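Local coordinates for D-glucosaminate-6-phosphate ammonia lyase (Salmonella typhimurium, PDB 7LCE), which belongs to the fold-type I pyridoxal phosphate enzymes, in the selenocysteine synthase-like family, with its cofactor covalently attached, at residues A83-G88 / A94-S99; R110-D115 / K167-I172; V132-S137 / E146-E151. One frame throughout, in Å; residues are numbered along the deposited sequence.

Contact 1 of 3, residues A83-G88 / A94-S99; sequences AAITHG and ALMPDS
Thr86 and Met96 carry the contact, with their side chains crossing at a slant. Thr86 CG2 rests 3.6 Å from Met96 CG and 3.7 Å from Met96 SD. The methionine bends at chi2 (-65°) and chi3 (99°). These bends bring SD and CE back past the same threonine methyl, with Met96 CE 4.0 Å from Thr86 CG2. One residue earlier on helix 73-86, Ile85 also points at the loop. Its branch methyl CG2 meets Ser99 CB at 4.2 Å and flanks Met96 CE at 4.3 Å. The two polar side chains face other partners. With chi1 at 61°, Thr86 OG1 lies between the backbone N and the carbonyl carbon and accepts from Gly88 N at 3.3 Å. This is an ST turn at the end of the helix. Thr86 OG1 is also bonded to Ala82 O and Gln236 NE2, and Ser99 OG to Gly128 O and Asn104 ND2. Met96 O accepts a hydrogen bond from Arg125 NH1 of the second subunit. The hydroxyls are thus satisfied away from the interface. What remains is buried methyl, methylene and thioether surface, so between these two segments the contact is apolar.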
loop_
_atom_site.group_PDB
_atom_site.type_symbol
_atom_site.label_atom_id
_atom_site.label_comp_id
_atom_site.label_asym_id
_atom_site.label_seq_id
_atom_site.Cartn_x
_atom_site.Cartn_y
_atom_site.Cartn_z
ATOM N N ALA A 83 -22.521 -18.368 -10.933
ATOM C CA ALA A 83 -23.248 -17.916 -12.113
ATOM C C ALA A 83 -23.511 -16.415 -12.056
ATOM O O ALA A 83 -23.428 -15.723 -13.078
ATOM C CB ALA A 83 -24.559 -18.691 -12.250
ATOM N N ALA A 84 -23.844 -15.896 -10.872
ATOM C CA ALA A 84 -24.120 -14.468 -10.749
ATOM C C ALA A 84 -22.851 -13.635 -10.867
ATOM O O ALA A 84 -22.906 -12.485 -11.321
ATOM C CB ALA A 84 -24.820 -14.177 -9.421
ATOM N N ILE A 85 -21.710 -14.186 -10.469
ATOM C CA ILE A 85 -20.457 -13.441 -10.517
ATOM C C ILE A 85 -19.808 -13.531 -11.892
ATOM O O ILE A 85 -19.327 -12.526 -12.422
ATOM C CB ILE A 85 -19.508 -13.940 -9.410
ATOM C CG1 ILE A 85 -20.118 -13.671 -8.035
ATOM C CG2 ILE A 85 -18.149 -13.272 -9.529
ATOM C CD1 ILE A 85 -19.248 -14.110 -6.885
ATOM N N THR A 86 -19.802 -14.721 -12.494
ATOM C CA THR A 86 -19.124 -14.918 -13.769
ATOM C C THR A 86 -19.981 -14.537 -14.967
ATOM O O THR A 86 -19.428 -14.288 -16.044
ATOM C CB THR A 86 -18.690 -16.377 -13.923
ATOM O OG1 THR A 86 -19.845 -17.226 -13.892
ATOM C CG2 THR A 86 -17.741 -16.775 -12.806
ATOM N N HIS A 87 -21.305 -14.497 -14.809
ATOM C CA HIS A 87 -22.244 -14.312 -15.916
ATOM C C HIS A 87 -22.065 -15.368 -17.000
ATOM O O HIS A 87 -22.506 -15.175 -18.137
ATOM C CB HIS A 87 -22.129 -12.910 -16.532
ATOM C CG HIS A 87 -22.612 -11.813 -15.637
ATOM N ND1 HIS A 87 -21.865 -11.328 -14.585
ATOM C CD2 HIS A 87 -23.767 -11.108 -15.634
ATOM C CE1 HIS A 87 -22.540 -10.372 -13.972
ATOM N NE2 HIS A 87 -23.697 -10.218 -14.590
ATOM N N GLY A 88 -21.424 -16.487 -16.667
ATOM C CA GLY A 88 -21.126 -17.516 -17.635
ATOM C C GLY A 88 -19.865 -17.286 -18.441
ATOM O O GLY A 88 -19.521 -18.140 -19.268
ATOM N N ALA A 94 -12.995 -19.954 -15.000
ATOM C CA ALA A 94 -11.727 -20.579 -14.641
ATOM C C ALA A 94 -11.082 -19.940 -13.417
ATOM O O ALA A 94 -10.258 -20.587 -12.762
ATOM C CB ALA A 94 -10.763 -20.523 -15.825
ATOM N N LEU A 95 -11.431 -18.693 -13.094
ATOM C CA LEU A 95 -10.842 -18.028 -11.937
ATOM C C LEU A 95 -11.504 -18.407 -10.619
ATOM O O LEU A 95 -10.872 -18.259 -9.568
ATOM C CB LEU A 95 -10.894 -16.506 -12.096
ATOM C CG LEU A 95 -9.721 -15.807 -12.784
ATOM C CD1 LEU A 95 -9.540 -16.272 -14.218
ATOM C CD2 LEU A 95 -9.915 -14.299 -12.722
ATOM N N MET A 96 -12.748 -18.876 -10.646
ATOM C CA MET A 96 -13.460 -19.143 -9.406
ATOM C C MET A 96 -12.714 -20.198 -8.592
ATOM O O MET A 96 -12.164 -21.149 -9.161
ATOM C CB MET A 96 -14.885 -19.611 -9.698
ATOM C CG MET A 96 -15.744 -18.599 -10.446
ATOM S SD MET A 96 -16.098 -17.091 -9.519
ATOM C CE MET A 96 -14.874 -15.968 -10.194
ATOM N N PRO A 97 -12.679 -20.069 -7.257
ATOM C CA PRO A 97 -13.399 -19.030 -6.514
ATOM C C PRO A 97 -12.594 -17.763 -6.228
ATOM O O PRO A 97 -12.919 -17.063 -5.269
ATOM C CB PRO A 97 -13.754 -19.737 -5.201
ATOM C CG PRO A 97 -12.760 -20.894 -5.082
ATOM C CD PRO A 97 -11.943 -20.959 -6.348
ATOM N N ASP A 98 -11.583 -17.460 -7.042
ATOM C CA ASP A 98 -10.811 -16.226 -6.876
ATOM C C ASP A 98 -11.521 -15.144 -7.676
ATOM O O ASP A 98 -11.197 -14.878 -8.834
ATOM C CB ASP A 98 -9.366 -16.413 -7.328
ATOM C CG ASP A 98 -8.530 -15.144 -7.176
ATOM O OD1 ASP A 98 -9.017 -14.167 -6.568
ATOM O OD2 ASP A 98 -7.380 -15.124 -7.664
ATOM N N SER A 99 -12.494 -14.497 -7.036
ATOM C CA SER A 99 -13.290 -13.452 -7.676
ATOM C C SER A 99 -12.706 -12.069 -7.456
ATOM O O SER A 99 -13.447 -11.100 -7.273
ATOM C CB SER A 99 -14.720 -13.514 -7.156
ATOM O OG SER A 99 -14.749 -13.248 -5.764
#

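Contact 2 of 3, residues R110-D115 / K167-I172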
loop_
_atom_site.group_PDB
_atom_site.type_symbol
_atom_site.label_atom_id
_atom_site.label_comp_id
_atom_site.label_asym_id
_atom_site.label_seq_id
_atom_site.Cartn_x
_atom_site.Cartn_y
_atom_site.Cartn_z
ATOM N N ARG A 110 -28.930 -10.889 7.777
ATOM C CA ARG A 110 -28.161 -11.480 8.868
ATOM C C ARG A 110 -28.953 -12.586 9.553
ATOM O O ARG A 110 -28.387 -13.606 9.964
ATOM C CB ARG A 110 -27.754 -10.403 9.875
ATOM C CG ARG A 110 -27.145 -10.957 11.157
ATOM C CD ARG A 110 -26.550 -9.862 12.025
ATOM N NE ARG A 110 -25.201 -9.508 11.597
ATOM C CZ ARG A 110 -24.903 -8.438 10.874
ATOM N NH1 ARG A 110 -25.833 -7.579 10.494
ATOM N NH2 ARG A 110 -23.638 -8.223 10.527
ATOM N N GLY A 111 -30.269 -12.414 9.665
ATOM C CA GLY A 111 -31.109 -13.460 10.214
ATOM C C GLY A 111 -31.172 -14.718 9.375
ATOM O O GLY A 111 -31.687 -15.734 9.853
ATOM N N HIS A 112 -30.673 -14.675 8.139
ATOM C CA HIS A 112 -30.654 -15.841 7.267
ATOM C C HIS A 112 -29.296 -16.524 7.197
ATOM O O HIS A 112 -29.186 -17.580 6.565
ATOM C CB HIS A 112 -31.098 -15.449 5.856
ATOM C CG HIS A 112 -32.562 -15.165 5.747
ATOM N ND1 HIS A 112 -33.184 -14.911 4.544
ATOM C CD2 HIS A 112 -33.527 -15.097 6.692
ATOM C CE1 HIS A 112 -34.472 -14.701 4.753
ATOM N NE2 HIS A 112 -34.705 -14.807 6.049
ATOM N N ASN A 113 -28.266 -15.958 7.824
ATOM C CA ASN A 113 -26.960 -16.604 7.843
ATOM C C ASN A 113 -27.016 -17.782 8.804
ATOM O O ASN A 113 -26.741 -17.632 9.999
ATOM C CB ASN A 113 -25.870 -15.614 8.256
ATOM C CG ASN A 113 -24.477 -16.141 7.993
ATOM O OD1 ASN A 113 -24.250 -17.351 7.973
ATOM N ND2 ASN A 113 -23.533 -15.231 7.792
ATOM N N VAL A 114 -27.356 -18.962 8.287
ATOM C CA VAL A 114 -27.686 -20.105 9.124
ATOM C C VAL A 114 -26.683 -21.229 8.906
ATOM O O VAL A 114 -25.988 -21.299 7.888
ATOM C CB VAL A 114 -29.117 -20.605 8.857
ATOM C CG1 VAL A 114 -30.128 -19.549 9.272
ATOM C CG2 VAL A 114 -29.281 -20.962 7.387
ATOM N N ASP A 115 -26.620 -22.117 9.896
ATOM C CA ASP A 115 -25.778 -23.305 9.875
ATOM C C ASP A 115 -26.691 -24.522 9.787
ATOM O O ASP A 115 -27.485 -24.774 10.701
ATOM C CB ASP A 115 -24.903 -23.371 11.129
ATOM C CG ASP A 115 -23.782 -24.397 11.021
ATOM O OD1 ASP A 115 -24.052 -25.546 10.612
ATOM O OD2 ASP A 115 -22.630 -24.060 11.370
ATOM N N LYS A 167 -39.599 -14.120 12.594
ATOM C CA LYS A 167 -40.172 -12.784 12.667
ATOM C C LYS A 167 -39.089 -11.711 12.621
ATOM O O LYS A 167 -37.943 -11.929 13.024
ATOM C CB LYS A 167 -41.020 -12.622 13.930
ATOM C CG LYS A 167 -42.350 -13.360 13.874
ATOM C CD LYS A 167 -43.212 -13.051 15.086
ATOM C CE LYS A 167 -44.508 -13.849 15.062
ATOM N NZ LYS A 167 -45.399 -13.499 16.203
ATOM N N GLY A 168 -39.471 -10.543 12.105
ATOM C CA GLY A 168 -38.588 -9.402 12.001
ATOM C C GLY A 168 -37.800 -9.315 10.714
ATOM O O GLY A 168 -37.098 -8.316 10.505
ATOM N N MET A 169 -37.898 -10.313 9.845
ATOM C CA MET A 169 -37.152 -10.350 8.598
ATOM C C MET A 169 -38.014 -9.843 7.448
ATOM O O MET A 169 -39.242 -9.772 7.543
ATOM C CB MET A 169 -36.660 -11.769 8.304
ATOM C CG MET A 169 -35.763 -12.348 9.386
ATOM S SD MET A 169 -34.201 -11.465 9.573
ATOM C CE MET A 169 -34.511 -10.531 11.070
ATOM N N LEU A 170 -37.347 -9.486 6.354
ATOM C CA LEU A 170 -38.039 -9.003 5.171
ATOM C C LEU A 170 -38.733 -10.154 4.447
ATOM O O LEU A 170 -38.372 -11.325 4.588
ATOM C CB LEU A 170 -37.058 -8.305 4.229
ATOM C CG LEU A 170 -36.402 -7.038 4.774
ATOM C CD1 LEU A 170 -35.301 -6.558 3.844
ATOM C CD2 LEU A 170 -37.446 -5.954 4.967
ATOM N N SER A 171 -39.746 -9.801 3.662
ATOM C CA SER A 171 -40.488 -10.792 2.901
ATOM C C SER A 171 -39.780 -11.100 1.588
ATOM O O SER A 171 -38.905 -10.359 1.133
ATOM C CB SER A 171 -41.906 -10.299 2.622
ATOM O OG SER A 171 -41.881 -9.179 1.756
ATOM N N ILE A 172 -40.174 -12.219 0.975
ATOM C CA ILE A 172 -39.626 -12.582 -0.331
ATOM C C ILE A 172 -39.977 -11.525 -1.369
ATOM O O ILE A 172 -39.218 -11.302 -2.320
ATOM C CB ILE A 172 -40.122 -13.981 -0.748
ATOM C CG1 ILE A 172 -39.565 -14.369 -2.120
ATOM C CG2 ILE A 172 -41.645 -14.043 -0.736
ATOM C CD1 ILE A 172 -38.054 -14.439 -2.167
#
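Gly111 and Met169 mark the closest backbone approach, with CA atoms 7.0 Å apart, where the 3-10 turn 110-112 faces the irregular loop 167-171. The turn is closed by Asn113 N bonding to Arg110 O at 3.2 Å. Met169 is the side chain that bridges the gap. Its CG stands beside its own backbone N (chi1 -59°), and the chain then bends at chi2 and chi3. The sulfur is therefore carried onto the main chain of the turn. Met169 SD lies 3.7 Å from Gly111 CA and 4.0 Å from Gly111 N. Gly111 has no side chain, so the thioether can settle directly on the backbone. His112 follows on the same turn and reaches the base of the methionine with its ring, NE2 nearest. His112 NE2 is 4.3 Å from Met169 CB, and the ring meets this methylene obliquely. The sulfur is 5.3 Å from the ring centroid and 45° off the ring normal, an oblique sulfur-aromatic contact. Tyr158 packs edge-to-face with His112, while Leu109 touches Met169. Asn113 O, further along the first loop, is bonded to Ser137 OG of the third subunit. Past Met169 the second loop ends at Ser171, the N-cap of helix 172-181. Ser171 OG caps a backbone N of that helix, and Ser171 N is bonded to Asp174 OD2. The two loops follow strands 105-109 and 153-159, which are parallel neighbours. The contact thus joins the loops after two strands of the seven-stranded mixed sheet. That sheet, with strand 221-225 antiparallel to its neighbours, is characteristic of the large domain of fold-type I pyridoxal phosphate enzymes.

Contact 3 of 3, residues V132-S137 / E146-E151; sequences VEVGSS and ESAINE
Val132 begins the contact by pointing its side chain at Ala148 of the segment 146-151. Val132 CG1 lies 3.8 Å from Ala148 CB. With CG1 anti to the backbone N (chi1 169°), this methyl leans along the strand toward Val134. Glu133, next in line, points away from the second segment, and its carboxylate forms salt bridges with Arg110 of the same chain and with Arg110 of the third subunit. Val134 returns to the side of Ala148, and here the backbones come nearest, with the CA atoms of Val134 and Ala148 6.9 Å apart. Its chi1 is almost the same as that of Val132, 170°, but the other methyl does the touching. Val134 CG2, set beside the backbone N, leans back toward Val132 and meets Ala148 CB at 3.7 Å. The two valine methyls thus converge on one alanine methyl. Ala148 supplies about half of the 105 Å² buried between the segments. Strand 130-134 is the outermost strand on its side of the large sheet within this chain. Helix 142-147 leads from it to strand 153-159, with strand 105-109 lying between the two. The chain forms a beta-alpha-beta crossover, and the contact packs the connection after strand 130-134 back on that strand. Val107 of the middle strand touches all three residues, Val132, Val134 and Ala148, and extends the apolar patch. At Gly135, where phi is 73°, the chain departs from the strand. Beyond Ala148 the second segment runs on to Asn150, whose backbone N bonds to Thr153 OG1 at the start of strand 153-159.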
loop_
_atom_site.group_PDB
_atom_site.type_symbol
_atom_site.label_atom_id
_atom_site.label_comp_id
_atom_site.label_asym_id
_atom_site.label_seq_id
_atom_site.Cartn_x
_atom_site.Cartn_y
_atom_site.Cartn_z
ATOM N N VAL A 132 -22.504 -9.915 2.368
ATOM C CA VAL A 132 -22.883 -8.633 2.953
ATOM C C VAL A 132 -24.174 -8.861 3.728
ATOM O O VAL A 132 -25.220 -9.149 3.130
ATOM C CB VAL A 132 -23.067 -7.545 1.888
ATOM C CG1 VAL A 132 -23.708 -6.309 2.499
ATOM C CG2 VAL A 132 -21.735 -7.198 1.243
ATOM N N GLU A 133 -24.112 -8.713 5.050
ATOM C CA GLU A 133 -25.252 -8.993 5.912
ATOM C C GLU A 133 -26.097 -7.743 6.110
ATOM O O GLU A 133 -25.570 -6.645 6.309
ATOM C CB GLU A 133 -24.790 -9.527 7.268
ATOM C CG GLU A 133 -24.300 -10.963 7.235
ATOM C CD GLU A 133 -23.671 -11.388 8.545
ATOM O OE1 GLU A 133 -22.733 -10.703 9.005
ATOM O OE2 GLU A 133 -24.116 -12.408 9.117
ATOM N N VAL A 134 -27.414 -7.922 6.064
ATOM C CA VAL A 134 -28.373 -6.825 6.130
ATOM C C VAL A 134 -29.156 -6.934 7.431
ATOM O O VAL A 134 -29.585 -8.029 7.817
ATOM C CB VAL A 134 -29.317 -6.838 4.916
ATOM C CG1 VAL A 134 -30.464 -5.861 5.117
ATOM C CG2 VAL A 134 -28.546 -6.496 3.663
ATOM N N GLY A 135 -29.314 -5.805 8.118
ATOM C CA GLY A 135 -30.136 -5.756 9.306
ATOM C C GLY A 135 -29.485 -6.446 10.493
ATOM O O GLY A 135 -28.320 -6.844 10.471
ATOM N N SER A 136 -30.279 -6.581 11.548
ATOM C CA SER A 136 -29.864 -7.269 12.757
ATOM C C SER A 136 -30.463 -8.673 12.774
ATOM O O SER A 136 -31.238 -9.059 11.896
ATOM C CB SER A 136 -30.275 -6.470 13.994
ATOM O OG SER A 136 -29.666 -5.190 13.995
ATOM N N SER A 137 -30.085 -9.455 13.787
ATOM C CA SER A 137 -30.586 -10.819 13.893
ATOM C C SER A 137 -32.070 -10.869 14.228
ATOM O O SER A 137 -32.716 -11.892 13.978
ATOM C CB SER A 137 -29.797 -11.592 14.948
ATOM O OG SER A 137 -29.874 -10.945 16.206
ATOM N N GLU A 146 -31.677 -1.939 0.799
ATOM C CA GLU A 146 -31.333 -1.116 -0.352
ATOM C C GLU A 146 -29.959 -0.475 -0.203
ATOM O O GLU A 146 -29.267 -0.258 -1.204
ATOM C CB GLU A 146 -32.408 -0.052 -0.563
ATOM C CG GLU A 146 -33.782 -0.635 -0.849
ATOM C CD GLU A 146 -34.857 0.425 -0.985
ATOM O OE1 GLU A 146 -34.722 1.497 -0.356
ATOM O OE2 GLU A 146 -35.836 0.186 -1.726
ATOM N N SER A 147 -29.535 -0.180 1.028
ATOM C CA SER A 147 -28.231 0.448 1.219
ATOM C C SER A 147 -27.088 -0.518 0.947
ATOM O O SER A 147 -25.988 -0.084 0.586
ATOM C CB SER A 147 -28.117 1.013 2.633
ATOM O OG SER A 147 -29.129 1.976 2.873
ATOM N N ALA A 148 -27.324 -1.824 1.101
ATOM C CA ALA A 148 -26.266 -2.805 0.881
ATOM C C ALA A 148 -25.929 -2.981 -0.594
ATOM O O ALA A 148 -24.862 -3.516 -0.912
ATOM C CB ALA A 148 -26.661 -4.153 1.486
ATOM N N ILE A 149 -26.808 -2.552 -1.491
ATOM C CA ILE A 149 -26.574 -2.697 -2.922
ATOM C C ILE A 149 -25.611 -1.612 -3.384
ATOM O O ILE A 149 -25.825 -0.422 -3.124
ATOM C CB ILE A 149 -27.899 -2.620 -3.698
ATOM C CG1 ILE A 149 -28.903 -3.631 -3.145
ATOM C CG2 ILE A 149 -27.659 -2.853 -5.181
ATOM C CD1 ILE A 149 -28.448 -5.065 -3.278
ATOM N N ASN A 150 -24.552 -2.020 -4.077
ATOM C CA ASN A 150 -23.626 -1.084 -4.704
ATOM C C ASN A 150 -23.046 -1.758 -5.943
ATOM O O ASN A 150 -23.459 -2.858 -6.321
ATOM C CB ASN A 150 -22.550 -0.627 -3.710
ATOM C CG ASN A 150 -21.749 -1.777 -3.144
ATOM O OD1 ASN A 150 -20.852 -2.304 -3.799
ATOM N ND2 ASN A 150 -22.065 -2.171 -1.917
ATOM N N GLU A 151 -22.082 -1.091 -6.583
ATOM C CA GLU A 151 -21.546 -1.586 -7.847
ATOM C C GLU A 151 -20.768 -2.887 -7.688
ATOM O O GLU A 151 -20.507 -3.561 -8.691
ATOM C CB GLU A 151 -20.653 -0.527 -8.497
ATOM C CG GLU A 151 -19.358 -0.246 -7.746
ATOM C CD GLU A 151 -19.547 0.691 -6.567
ATOM O OE1 GLU A 151 -20.681 1.178 -6.364
ATOM O OE2 GLU A 151 -18.560 0.938 -5.842
#

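All three contacts belong to the region built round the large mixed sheet, and none has a direct hydrogen bond between its segments. Contact 1 is wholly buried and joins a helix end to a loop. Contact 2 is also mainly buried but joins two loops, with sulfur against backbone and imidazole. Contact 3 is only partly buried and is plain aliphatic packing at the sheet's edge. Contacts 2 and 3 touch: Arg110 N is 2.9 Å from Val134 O, and both border the third subunit. Contact 3 is nested within the chain loop that contact 2 closes. Contact 1 stands apart, about 21 Å from contact 3 between centres, and faces the second subunit.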